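Local coordinates for adenosine monophosphate-protein transferase vopS (Vibrio parahaemolyticus, PDB 3LET) that transfers AMP from ATP to a threonine of host Rho GTPases, blocking their effector binding and so inhibiting actin assembly in infected cells, at residues A[21-26]-A[66-71]; A[83-88]-A[242-247]; A[220-225]-A[276-281]. All blocks are in the same frame, centred on the assembly; numbering follows the deposited sequence.

Contact 1 (A[21-26]-A[66-71]); sequences SSSVEH and ERAMTE
Glu71 and Arg67, one turn apart on helix 58-75, hold the N-terminal end of helix 23-30, where Ser22 is the N-cap and accepts a capping bond from Val24 N to its OG. The capped N-terminus of helix 23-30 thus packs against helix 58-75 in the VopS N-terminal domain. Ser23 N gives a hydrogen bond to Glu71 OE2 (2.8 Å) on the syn lone pair of that oxygen, plus a long, weak one to OE1. Ser23 OG donates to Glu71 OE1 over 2.6 Å, coming from above the carboxylate plane, 50° out of it. One residue thus engages both carboxylate oxygens, and the negative charge at the start of a helix should be electrostatically favourable. Ala68 CB rests against Ser23 CB and OG.

Arg67 carries the other half of the contact. Its CB meets Ser23 CB at 4.0 Å. CG stands anti to the carbonyl carbon, and CD passes 4.1 Å from His26 ND1. The bend at chi3 (75°) turns NE aside, and CZ then lies 3.8 Å from Ser22 C, with Ser23 N above one guanidinium face, offset toward the rim. NH1 arrives in plane at the edge of the imidazole, the two planes 58° apart, and makes a weak hydrogen bond to His26 ND1. The firmer partner of this ring is Glu60, bound at His26 NE2; with ND1 accepting, the proton would be expected on NE2. NH2 lies 3.3 Å from Ser22 CA and also binds the carbonyl of Thr20, just before the segment. Pro39 of helix 39-45 also touches Ser23 and Glu71. A water bridges Arg67 NH2 and Ser21 O, accepting from the first and donating to the second, each over 3.2 Å.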
loop_
_atom_site.group_PDB
_atom_site.type_symbol
_atom_site.label_atom_id
_atom_site.label_comp_id
_atom_site.label_asym_id
_atom_site.label_seq_id
_atom_site.Cartn_x
_atom_site.Cartn_y
_atom_site.Cartn_z
ATOM N N SER A 21 -6.667 -20.697 17.508
ATOM C CA SER A 21 -7.172 -19.459 16.938
ATOM C C SER A 21 -6.250 -18.274 17.241
ATOM O O SER A 21 -6.292 -17.273 16.539
ATOM C CB SER A 21 -8.600 -19.185 17.418
ATOM O OG SER A 21 -8.703 -19.319 18.826
ATOM N N SER A 22 -5.406 -18.388 18.265
ATOM C CA SER A 22 -4.487 -17.293 18.590
ATOM C C SER A 22 -3.293 -17.784 19.392
ATOM O O SER A 22 -3.229 -18.960 19.792
ATOM C CB SER A 22 -5.209 -16.219 19.396
ATOM O OG SER A 22 -5.335 -16.599 20.752
ATOM N N SER A 23 -2.369 -16.870 19.674
ATOM C CA SER A 23 -1.165 -17.223 20.412
ATOM C C SER A 23 -1.492 -17.641 21.840
ATOM O O SER A 23 -0.724 -18.364 22.464
ATOM C CB SER A 23 -0.198 -16.036 20.441
ATOM O OG SER A 23 -0.701 -14.978 21.260
ATOM N N VAL A 24 -2.620 -17.177 22.365
ATOM C CA VAL A 24 -2.968 -17.487 23.744
ATOM C C VAL A 24 -3.218 -18.990 23.906
ATOM O O VAL A 24 -2.618 -19.635 24.763
ATOM C CB VAL A 24 -4.200 -16.678 24.190
ATOM C CG1 VAL A 24 -4.717 -17.178 25.540
ATOM C CG2 VAL A 24 -3.860 -15.159 24.218
ATOM N N GLU A 25 -4.080 -19.558 23.068
ATOM C CA GLU A 25 -4.340 -20.999 23.150
ATOM C C GLU A 25 -3.094 -21.803 22.798
ATOM O O GLU A 25 -2.818 -22.827 23.421
ATOM C CB GLU A 25 -5.485 -21.410 22.216
ATOM C CG GLU A 25 -6.848 -20.868 22.616
ATOM C CD GLU A 25 -7.076 -19.429 22.167
ATOM O OE1 GLU A 25 -6.440 -18.997 21.181
ATOM O OE2 GLU A 25 -7.907 -18.734 22.795
ATOM N N HIS A 26 -2.353 -21.355 21.788
ATOM C CA HIS A 26 -1.080 -21.996 21.416
ATOM C C HIS A 26 -0.094 -22.049 22.595
ATOM O O HIS A 26 0.473 -23.097 22.903
ATOM C CB HIS A 26 -0.446 -21.242 20.237
ATOM C CG HIS A 26 0.773 -21.900 19.673
ATOM N ND1 HIS A 26 1.194 -21.689 18.377
ATOM C CD2 HIS A 26 1.665 -22.760 20.220
ATOM C CE1 HIS A 26 2.294 -22.387 18.149
ATOM N NE2 HIS A 26 2.598 -23.050 19.252
ATOM N N GLU A 66 6.436 -14.782 17.258
ATOM C CA GLU A 66 5.964 -13.917 16.192
ATOM C C GLU A 66 4.445 -13.735 16.282
ATOM O O GLU A 66 3.940 -12.611 16.159
ATOM C CB GLU A 66 6.374 -14.525 14.851
ATOM C CG GLU A 66 5.907 -13.739 13.663
ATOM C CD GLU A 66 6.300 -14.419 12.366
ATOM O OE1 GLU A 66 7.508 -14.657 12.170
ATOM O OE2 GLU A 66 5.399 -14.720 11.559
ATOM N N ARG A 67 3.703 -14.816 16.474
ATOM C CA ARG A 67 2.242 -14.696 16.608
ATOM C C ARG A 67 1.857 -13.785 17.773
ATOM O O ARG A 67 0.949 -12.942 17.645
ATOM C CB ARG A 67 1.574 -16.060 16.839
ATOM C CG ARG A 67 1.626 -17.026 15.682
ATOM C CD ARG A 67 0.884 -18.320 16.045
ATOM N NE ARG A 67 -0.566 -18.147 16.026
ATOM C CZ ARG A 67 -1.445 -19.100 16.336
ATOM N NH1 ARG A 67 -1.039 -20.299 16.719
ATOM N NH2 ARG A 67 -2.741 -18.853 16.269
ATOM N N ALA A 68 2.521 -13.955 18.924
ATOM C CA ALA A 68 2.113 -13.211 20.123
ATOM C C ALA A 68 2.499 -11.735 19.984
ATOM O O ALA A 68 1.715 -10.833 20.330
ATOM C CB ALA A 68 2.764 -13.797 21.411
ATOM N N MET A 69 3.695 -11.479 19.466
ATOM C CA MET A 69 4.098 -10.083 19.187
ATOM C C MET A 69 3.166 -9.391 18.209
ATOM O O MET A 69 2.797 -8.211 18.395
ATOM C CB MET A 69 5.491 -10.070 18.615
ATOM C CG MET A 69 6.422 -10.571 19.675
ATOM S SD MET A 69 6.994 -9.142 20.493
ATOM C CE MET A 69 8.543 -9.161 19.594
ATOM N N THR A 70 2.768 -10.120 17.181
ATOM C CA THR A 70 1.851 -9.553 16.183
ATOM C C THR A 70 0.533 -9.176 16.836
ATOM O O THR A 70 0.007 -8.075 16.622
ATOM C CB THR A 70 1.573 -10.556 15.053
ATOM O OG1 THR A 70 2.797 -10.836 14.380
ATOM C CG2 THR A 70 0.559 -9.974 14.016
ATOM N N GLU A 71 -0.029 -10.094 17.614
ATOM C CA GLU A 71 -1.296 -9.832 18.324
ATOM C C GLU A 71 -1.167 -8.642 19.268
ATOM O O GLU A 71 -2.034 -7.791 19.301
ATOM C CB GLU A 71 -1.748 -11.063 19.117
ATOM C CG GLU A 71 -2.218 -12.165 18.158
ATOM C CD GLU A 71 -2.392 -13.496 18.844
ATOM O OE1 GLU A 71 -2.467 -13.516 20.077
ATOM O OE2 GLU A 71 -2.459 -14.510 18.127
HETATM O O HOH W 1 -3.982 -16.631 14.349
#

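Contact 2 (A[83-88]-A[242-247]); sequences KALIGD and EGMLKQ
Ile86 of helix 77-86 sits directly on Gly243 of helix 238-255, joining the VopS N-terminal domain to the Fic domain. With no side chain on Gly243, the helices come close: Ile86 CA lies 4.7 Å from Gly243 CA, and Ile86 CB 3.9 Å from the same atom. Ile86 puts CG1 between its backbone N and carbonyl carbon (chi1 65°), which sets CG2 anti to the carbonyl carbon and against the other helix, 3.7 Å from Met244 SD. The two side chains cross at about a right angle. Met244 is bent at both chi2 (-54°) and chi3 (-78°), which curls its thioether back to the contact: SD also meets Leu85 CB at 4.0 Å, and CE reaches Leu85 CD2. Gln247, its CG anti to the backbone N, lays that atom 3.6 Å from Leu85 O at the exposed border. Leu131 and Gln135 of helix 113-139 also touch Met244. No direct hydrogen bond joins the segments, but a water donates to Ile86 O and Gly243 O, 2.7 Å each. Cohesion therefore rests on shape and on apolar burial, with one water bridging two carbonyls between the helices.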
loop_
_atom_site.group_PDB
_atom_site.type_symbol
_atom_site.label_atom_id
_atom_site.label_comp_id
_atom_site.label_asym_id
_atom_site.label_seq_id
_atom_site.Cartn_x
_atom_site.Cartn_y
_atom_site.Cartn_z
ATOM N N LYS A 83 -4.959 0.339 11.543
ATOM C CA LYS A 83 -6.169 -0.369 11.164
ATOM C C LYS A 83 -7.190 0.622 10.594
ATOM O O LYS A 83 -7.841 0.352 9.579
ATOM C CB LYS A 83 -6.754 -1.081 12.382
ATOM C CG LYS A 83 -8.195 -1.559 12.154
ATOM C CD LYS A 83 -8.636 -2.529 13.259
ATOM C CE LYS A 83 -10.127 -2.473 13.480
ATOM N NZ LYS A 83 -10.893 -2.691 12.225
ATOM N N ALA A 84 -7.335 1.765 11.254
ATOM C CA ALA A 84 -8.317 2.768 10.818
ATOM C C ALA A 84 -7.971 3.269 9.407
ATOM O O ALA A 84 -8.858 3.620 8.626
ATOM C CB ALA A 84 -8.362 3.941 11.818
ATOM N N LEU A 85 -6.681 3.288 9.079
ATOM C CA LEU A 85 -6.231 3.827 7.799
ATOM C C LEU A 85 -6.267 2.825 6.647
ATOM O O LEU A 85 -6.694 3.174 5.539
ATOM C CB LEU A 85 -4.804 4.371 7.919
ATOM C CG LEU A 85 -4.658 5.697 8.683
ATOM C CD1 LEU A 85 -3.241 5.857 9.142
ATOM C CD2 LEU A 85 -5.038 6.874 7.774
ATOM N N ILE A 86 -5.785 1.598 6.884
ATOM C CA ILE A 86 -5.554 0.673 5.765
ATOM C C ILE A 86 -6.301 -0.661 5.921
ATOM O O ILE A 86 -6.233 -1.508 5.030
ATOM C CB ILE A 86 -4.035 0.420 5.529
ATOM C CG1 ILE A 86 -3.424 -0.308 6.729
ATOM C CG2 ILE A 86 -3.307 1.753 5.283
ATOM C CD1 ILE A 86 -1.932 -0.585 6.571
ATOM N N GLY A 87 -7.010 -0.812 7.037
ATOM C CA GLY A 87 -7.857 -1.971 7.288
ATOM C C GLY A 87 -7.150 -3.187 7.864
ATOM O O GLY A 87 -5.927 -3.261 7.881
ATOM N N ASP A 88 -7.942 -4.162 8.305
ATOM C CA ASP A 88 -7.425 -5.338 9.031
ATOM C C ASP A 88 -6.408 -6.190 8.306
ATOM O O ASP A 88 -5.378 -6.573 8.887
ATOM C CB ASP A 88 -8.593 -6.237 9.423
ATOM C CG ASP A 88 -9.462 -5.613 10.483
ATOM O OD1 ASP A 88 -8.941 -4.765 11.240
ATOM O OD2 ASP A 88 -10.656 -5.971 10.561
ATOM N N GLU A 242 0.044 0.656 -0.514
ATOM C CA GLU A 242 -0.963 -0.114 -1.207
ATOM C C GLU A 242 -2.263 -0.072 -0.418
ATOM O O GLU A 242 -3.328 0.048 -1.003
ATOM C CB GLU A 242 -0.484 -1.546 -1.398
ATOM C CG GLU A 242 -1.553 -2.482 -1.939
ATOM C CD GLU A 242 -1.030 -3.914 -2.029
ATOM O OE1 GLU A 242 -0.721 -4.344 -3.151
ATOM O OE2 GLU A 242 -0.886 -4.594 -0.983
ATOM N N GLY A 243 -2.190 -0.161 0.908
ATOM C CA GLY A 243 -3.419 -0.125 1.711
ATOM C C GLY A 243 -4.146 1.236 1.589
ATOM O O GLY A 243 -5.367 1.317 1.545
ATOM N N MET A 244 -3.371 2.306 1.553
ATOM C CA MET A 244 -3.951 3.659 1.427
ATOM C C MET A 244 -4.604 3.819 0.052
ATOM O O MET A 244 -5.697 4.387 -0.060
ATOM C CB MET A 244 -2.866 4.721 1.630
ATOM C CG MET A 244 -2.425 4.937 3.098
ATOM S SD MET A 244 -3.776 5.305 4.216
ATOM C CE MET A 244 -4.107 7.063 3.877
ATOM N N LEU A 245 -3.955 3.321 -1.002
ATOM C CA LEU A 245 -4.572 3.404 -2.337
ATOM C C LEU A 245 -5.913 2.639 -2.342
ATOM O O LEU A 245 -6.944 3.095 -2.884
ATOM C CB LEU A 245 -3.634 2.818 -3.404
ATOM C CG LEU A 245 -4.234 2.769 -4.811
ATOM C CD1 LEU A 245 -4.728 4.153 -5.205
ATOM C CD2 LEU A 245 -3.179 2.238 -5.805
ATOM N N LYS A 246 -5.892 1.448 -1.752
ATOM C CA LYS A 246 -7.073 0.606 -1.734
ATOM C C LYS A 246 -8.200 1.331 -1.012
ATOM O O LYS A 246 -9.349 1.345 -1.480
ATOM C CB LYS A 246 -6.740 -0.725 -1.046
ATOM C CG LYS A 246 -7.949 -1.647 -0.806
ATOM C CD LYS A 246 -7.471 -2.934 -0.154
ATOM C CE LYS A 246 -8.636 -3.681 0.524
ATOM N NZ LYS A 246 -9.552 -4.239 -0.485
ATOM N N GLN A 247 -7.893 1.949 0.130
ATOM C CA GLN A 247 -8.950 2.612 0.912
ATOM C C GLN A 247 -9.371 3.877 0.181
ATOM O O GLN A 247 -10.516 4.321 0.282
ATOM C CB GLN A 247 -8.418 2.987 2.320
ATOM C CG GLN A 247 -9.275 3.990 3.091
ATOM C CD GLN A 247 -10.710 3.524 3.309
ATOM O OE1 GLN A 247 -10.980 2.321 3.421
ATOM N NE2 GLN A 247 -11.638 4.484 3.373
HETATM O O HOH W 2 -6.911 -0.622 2.602
#

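Contact 3 (A[220-225]-A[276-281]); sequences NVERDY and GFTDGN
Thr278 anchors the loop 220-225 to the Fic signature loop, of which 276-281 carries the FxDGN part. Gly280 and Asn281 are, by similarity, ATP-binding residues. The close part is small. Thr278 OG1 donates to Glu222 O over 2.7 Å, the donor tilted only 17° from the carbonyl plane. Its torsion sets OG1 between backbone N and carbonyl carbon (chi1 51°), facing the loop, while CG2 lies 3.7 Å from Asp224 O. Beside it, Val221 CG2 presses to 3.4 Å from Asp279 CB, a tight carbon contact, the two side chains sliding past each other in opposite directions. Val221 also touches His214, whose NE2 bonds Asp279 O.

The outer side is looser. Glu222 folds back through chi2, its OE2 no nearer than 3.8 Å to Thr278 CB, while OE1 accepts from Asp224 N from well above the carboxylate plane. The side chains of Glu222 and Arg223 are poorly ordered, and Glu222 OE2 and Asp279 OD2 stay 5.8 Å apart. A water links the two segments, accepting weakly from Glu222 N and donating to Asp279 OD2 (2.6 Å). Within the signature loop, Asn281 closes the turn: its OD1 takes Phe277 N in the carbonyl plane on a lone pair, at 2.8 Å.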
loop_
_atom_site.group_PDB
_atom_site.type_symbol
_atom_site.label_atom_id
_atom_site.label_comp_id
_atom_site.label_asym_id
_atom_site.label_seq_id
_atom_site.Cartn_x
_atom_site.Cartn_y
_atom_site.Cartn_z
ATOM N N ASN A 220 6.642 -8.277 -14.679
ATOM C CA ASN A 220 7.823 -8.618 -13.894
ATOM C C ASN A 220 8.431 -7.434 -13.140
ATOM O O ASN A 220 9.643 -7.349 -12.939
ATOM C CB ASN A 220 8.871 -9.289 -14.779
ATOM C CG ASN A 220 8.590 -10.764 -14.982
ATOM O OD1 ASN A 220 7.633 -11.308 -14.428
ATOM N ND2 ASN A 220 9.429 -11.422 -15.771
ATOM N N VAL A 221 7.577 -6.513 -12.725
ATOM C CA VAL A 221 7.948 -5.596 -11.675
ATOM C C VAL A 221 8.374 -6.482 -10.512
ATOM O O VAL A 221 7.880 -7.605 -10.373
ATOM C CB VAL A 221 6.750 -4.743 -11.247
ATOM C CG1 VAL A 221 5.582 -5.641 -10.842
ATOM C CG2 VAL A 221 7.133 -3.823 -10.108
ATOM N N GLU A 222 9.294 -6.003 -9.687
ATOM C CA GLU A 222 9.662 -6.736 -8.481
ATOM C C GLU A 222 8.705 -6.337 -7.356
ATOM O O GLU A 222 8.353 -5.165 -7.228
ATOM C CB GLU A 222 11.121 -6.464 -8.106
ATOM C CG GLU A 222 11.426 -5.011 -7.793
ATOM C CD GLU A 222 11.021 -4.623 -6.385
ATOM O OE1 GLU A 222 11.408 -5.339 -5.435
ATOM O OE2 GLU A 222 10.320 -3.602 -6.232
ATOM N N ARG A 223 8.278 -7.310 -6.554
ATOM C CA ARG A 223 7.215 -7.096 -5.570
ATOM C C ARG A 223 7.724 -7.072 -4.125
ATOM O O ARG A 223 6.955 -7.253 -3.181
ATOM C CB ARG A 223 6.159 -8.192 -5.714
ATOM C CG ARG A 223 6.721 -9.591 -5.544
ATOM C CD ARG A 223 5.701 -10.659 -5.889
ATOM N NE ARG A 223 6.322 -11.979 -5.977
ATOM C CZ ARG A 223 5.680 -13.090 -6.325
ATOM N NH1 ARG A 223 4.387 -13.050 -6.620
ATOM N NH2 ARG A 223 6.333 -14.245 -6.379
ATOM N N ASP A 224 9.019 -6.825 -3.966
ATOM C CA ASP A 224 9.687 -6.905 -2.672
ATOM C C ASP A 224 9.137 -5.935 -1.609
ATOM O O ASP A 224 8.807 -4.796 -1.898
ATOM C CB ASP A 224 11.184 -6.659 -2.857
ATOM C CG ASP A 224 12.002 -7.143 -1.679
ATOM O OD1 ASP A 224 11.431 -7.829 -0.799
ATOM O OD2 ASP A 224 13.215 -6.846 -1.632
ATOM N N TYR A 225 9.056 -6.409 -0.374
ATOM C CA TYR A 225 8.608 -5.590 0.758
ATOM C C TYR A 225 9.524 -4.406 1.029
ATOM O O TYR A 225 10.745 -4.551 1.101
ATOM C CB TYR A 225 8.560 -6.458 2.009
ATOM C CG TYR A 225 8.317 -5.718 3.310
ATOM C CD1 TYR A 225 7.065 -5.213 3.612
ATOM C CD2 TYR A 225 9.335 -5.558 4.240
ATOM C CE1 TYR A 225 6.834 -4.567 4.801
ATOM C CE2 TYR A 225 9.117 -4.910 5.443
ATOM C CZ TYR A 225 7.858 -4.417 5.717
ATOM O OH TYR A 225 7.587 -3.784 6.900
ATOM N N GLY A 276 1.130 3.411 -4.394
ATOM C CA GLY A 276 0.279 2.236 -4.226
ATOM C C GLY A 276 0.859 0.933 -4.757
ATOM O O GLY A 276 0.299 -0.150 -4.476
ATOM N N PHE A 277 1.933 1.026 -5.551
ATOM C CA PHE A 277 2.608 -0.158 -6.101
ATOM C C PHE A 277 4.095 -0.097 -5.788
ATOM O O PHE A 277 4.627 0.971 -5.524
ATOM C CB PHE A 277 2.371 -0.261 -7.636
ATOM C CG PHE A 277 0.921 -0.377 -7.998
ATOM C CD1 PHE A 277 0.277 -1.614 -7.947
ATOM C CD2 PHE A 277 0.184 0.745 -8.287
ATOM C CE1 PHE A 277 -1.084 -1.723 -8.230
ATOM C CE2 PHE A 277 -1.190 0.653 -8.571
ATOM C CZ PHE A 277 -1.814 -0.598 -8.555
ATOM N N THR A 278 4.786 -1.235 -5.846
ATOM C CA THR A 278 6.206 -1.231 -5.526
ATOM C C THR A 278 7.005 -0.531 -6.616
ATOM O O THR A 278 8.074 0.043 -6.357
ATOM C CB THR A 278 6.750 -2.668 -5.336
ATOM O OG1 THR A 278 6.382 -3.461 -6.463
ATOM C CG2 THR A 278 6.172 -3.287 -4.084
ATOM N N ASP A 279 6.482 -0.575 -7.839
ATOM C CA ASP A 279 7.098 0.129 -8.953
ATOM C C ASP A 279 6.038 0.350 -10.028
ATOM O O ASP A 279 4.976 -0.283 -10.015
ATOM C CB ASP A 279 8.252 -0.704 -9.526
ATOM C CG ASP A 279 9.145 0.081 -10.503
ATOM O OD1 ASP A 279 9.002 1.329 -10.621
ATOM O OD2 ASP A 279 10.001 -0.580 -11.152
ATOM N N GLY A 280 6.335 1.247 -10.958
ATOM C CA GLY A 280 5.400 1.561 -12.034
ATOM C C GLY A 280 4.204 2.389 -11.569
ATOM O O GLY A 280 3.130 2.366 -12.183
ATOM N N ASN A 281 4.363 3.127 -10.488
ATOM C CA ASN A 281 3.298 4.040 -10.071
ATOM C C ASN A 281 2.998 5.120 -11.108
ATOM O O ASN A 281 1.843 5.460 -11.310
ATOM C CB ASN A 281 3.670 4.714 -8.747
ATOM C CG ASN A 281 3.704 3.716 -7.626
ATOM O OD1 ASN A 281 2.691 3.101 -7.347
ATOM N ND2 ASN A 281 4.866 3.513 -7.014
HETATM O O HOH W 3 10.591 -3.083 -10.671
#

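Contact 2 is the buried one, joining the N-terminal and Fic domains by sulphur, methyl groups and a bridging water. Contact 3 lies at the surface of the Fic domain and depends on one threonine bond and a methyl contact, with the poorly ordered Glu222 and Arg223 outside. Contact 1 is partly buried and confined to the N-terminal domain; its direct bonds across the segments come from charged side chains, Glu71 and Arg67. Contacts 2 and 3 have centres about 17 Å apart and touch through helix 238-255, where Leu245 packs on Phe277. Contact 1 stands apart, its centre about 23 Å from that of contact 2, though helix 58-75 is followed in the chain by helix 77-86.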